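Local atomic coordinates of 3-oxoacyl-[acyl-carrier-protein] synthase, mitochondrial (Arabidopsis thaliana, PDB entry 2IX4), a protein that catalyses the condensation steps of mitochondrial fatty acid synthesis, lengthening an acyl chain by two carbons taken from malonyl-ACP. Residues R143-S146 with P147-P151. Numbering follows the deposited sequence.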
loop_
_atom_site.group_PDB
_atom_site.type_symbol
_atom_site.label_atom_id
_atom_site.label_comp_id
_atom_site.label_asym_id
_atom_site.label_seq_id
_atom_site.Cartn_x
_atom_site.Cartn_y
_atom_site.Cartn_z
ATOM N N ARG A 143 -18.363 -22.550 -8.289
ATOM C CA ARG A 143 -19.172 -22.808 -7.092
ATOM C C ARG A 143 -18.300 -22.995 -5.845
ATOM O O ARG A 143 -18.717 -22.664 -4.733
ATOM C CB ARG A 143 -20.054 -24.044 -7.307
ATOM C CG ARG A 143 -20.942 -24.427 -6.130
ATOM C CD ARG A 143 -21.281 -25.916 -6.152
ATOM N NE ARG A 143 -22.247 -26.266 -5.111
ATOM C CZ ARG A 143 -23.564 -26.336 -5.293
ATOM N NH1 ARG A 143 -24.095 -26.091 -6.487
ATOM N NH2 ARG A 143 -24.354 -26.657 -4.279
ATOM N N ARG A 144 -17.091 -23.515 -6.046
ATOM C CA ARG A 144 -16.148 -23.776 -4.955
ATOM C C ARG A 144 -15.498 -22.505 -4.392
ATOM O O ARG A 144 -14.904 -22.547 -3.311
ATOM C CB ARG A 144 -15.050 -24.760 -5.399
ATOM C CG ARG A 144 -15.542 -26.036 -6.078
ATOM C CD ARG A 144 -16.107 -27.061 -5.095
ATOM N NE ARG A 144 -15.058 -27.892 -4.503
ATOM C CZ ARG A 144 -15.272 -29.025 -3.834
ATOM N NH1 ARG A 144 -16.504 -29.492 -3.659
ATOM N NH2 ARG A 144 -14.242 -29.701 -3.339
ATOM N N LEU A 145 -15.608 -21.391 -5.118
ATOM C CA LEU A 145 -14.963 -20.132 -4.714
ATOM C C LEU A 145 -15.328 -19.736 -3.286
ATOM O O LEU A 145 -16.497 -19.767 -2.905
ATOM C CB LEU A 145 -15.287 -18.992 -5.690
ATOM C CG LEU A 145 -14.523 -17.670 -5.517
ATOM C CD1 LEU A 145 -13.051 -17.834 -5.848
ATOM C CD2 LEU A 145 -15.134 -16.581 -6.375
ATOM N N SER A 146 -14.309 -19.384 -2.508
ATOM C CA SER A 146 -14.471 -19.070 -1.092
ATOM C C SER A 146 -15.002 -17.652 -0.875
ATOM O O SER A 146 -14.603 -16.726 -1.588
ATOM C CB SER A 146 -13.135 -19.241 -0.360
ATOM O OG SER A 146 -13.254 -18.924 1.020
ATOM N N PRO A 147 -15.902 -17.478 0.115
ATOM C CA PRO A 147 -16.345 -16.139 0.521
ATOM C C PRO A 147 -15.200 -15.322 1.123
ATOM O O PRO A 147 -15.295 -14.094 1.212
ATOM C CB PRO A 147 -17.401 -16.422 1.601
ATOM C CG PRO A 147 -17.772 -17.857 1.439
ATOM C CD PRO A 147 -16.557 -18.535 0.909
ATOM N N PHE A 148 -14.134 -16.012 1.528
ATOM C CA PHE A 148 -12.958 -15.382 2.130
ATOM C C PHE A 148 -11.867 -15.048 1.114
ATOM O O PHE A 148 -10.785 -14.605 1.497
ATOM C CB PHE A 148 -12.372 -16.275 3.230
ATOM C CG PHE A 148 -13.338 -16.602 4.332
ATOM C CD1 PHE A 148 -13.906 -17.868 4.419
ATOM C CD2 PHE A 148 -13.680 -15.647 5.285
ATOM C CE1 PHE A 148 -14.800 -18.179 5.436
ATOM C CE2 PHE A 148 -14.574 -15.949 6.307
ATOM C CZ PHE A 148 -15.134 -17.219 6.382
ATOM N N PHE A 149 -12.151 -15.251 -0.173
ATOM C CA PHE A 149 -11.158 -15.016 -1.220
ATOM C C PHE A 149 -10.636 -13.580 -1.225
ATOM O O PHE A 149 -9.425 -13.364 -1.157
ATOM C CB PHE A 149 -11.694 -15.408 -2.607
ATOM C CG PHE A 149 -10.834 -14.925 -3.750
ATOM C CD1 PHE A 149 -9.578 -15.486 -3.983
ATOM C CD2 PHE A 149 -11.277 -13.905 -4.587
ATOM C CE1 PHE A 149 -8.777 -15.033 -5.033
ATOM C CE2 PHE A 149 -10.483 -13.449 -5.642
ATOM C CZ PHE A 149 -9.232 -14.018 -5.863
ATOM N N ILE A 150 -11.548 -12.609 -1.307
ATOM C CA ILE A 150 -11.169 -11.190 -1.339
ATOM C C ILE A 150 -10.405 -10.749 -0.075
ATOM O O ILE A 150 -9.321 -10.170 -0.192
ATOM C CB ILE A 150 -12.384 -10.250 -1.645
ATOM C CG1 ILE A 150 -12.903 -10.464 -3.077
ATOM C CG2 ILE A 150 -12.031 -8.778 -1.399
ATOM C CD1 ILE A 150 -11.947 -10.023 -4.196
ATOM N N PRO A 151 -10.953 -11.026 1.130
ATOM C CA PRO A 151 -10.247 -10.646 2.360
ATOM C C PRO A 151 -8.819 -11.189 2.490
ATOM O O PRO A 151 -7.972 -10.520 3.077
ATOM C CB PRO A 151 -11.130 -11.231 3.467
ATOM C CG PRO A 151 -12.470 -11.325 2.869
ATOM C CD PRO A 151 -12.250 -11.661 1.432
HETATM O O HOH W 1 -14.662 -13.432 -1.650
#
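Ser146 meets the chain that follows it through two acceptors, its side-chain hydroxyl and its backbone carbonyl. OG takes the amide hydrogen of Phe148, N to OG 3.1 Å, at an N-H...O angle of 155°. A chi1 of 179° turns the hydroxyl away from the Ser146 amide and forward beside the Ser146-Pro147 peptide bond, toward Phe148 N. The same oxygen sits at the edge of the Phe148 ring, near its plane, with OG 3.6 Å from CD1. Were this serine an alanine, the Phe148 amide would probably lose its side-chain acceptor, and the first bend of the turn would be less firmly held. The second bond closes a type I beta turn from Ser146 to Phe149: Phe149 N lies 3.2 Å from Ser146 O, well above the carbonyl plane. A water 3.3 Å from Ser146 O accepts from Ile150 N and may donate to that carbonyl, which would extend the link by one residue. Pro147 fills the second position of the turn, where its ring holds phi near the value a type I turn needs (-65°); its N carries no hydrogen for OG. On the buried side, Leu145 CD1 comes to 4.2 Å from Phe149 CG, approaching the ring obliquely, and both side chains rest on Ala133 of helix 127-138. Phe148 instead packs on Lys83 and Ala84. The second subunit adds a hydrogen bond between its Ser221 OG and Pro147 O, and its Leu213 packs on Phe149, whose side chain lies about 10 Å from a bound hexanoic acid. The arrangement is a serine ST turn superposed on a type I beta turn, which leads the loop after helix 127-138 into helix 149-153 at the dimer interface of the ketosynthase.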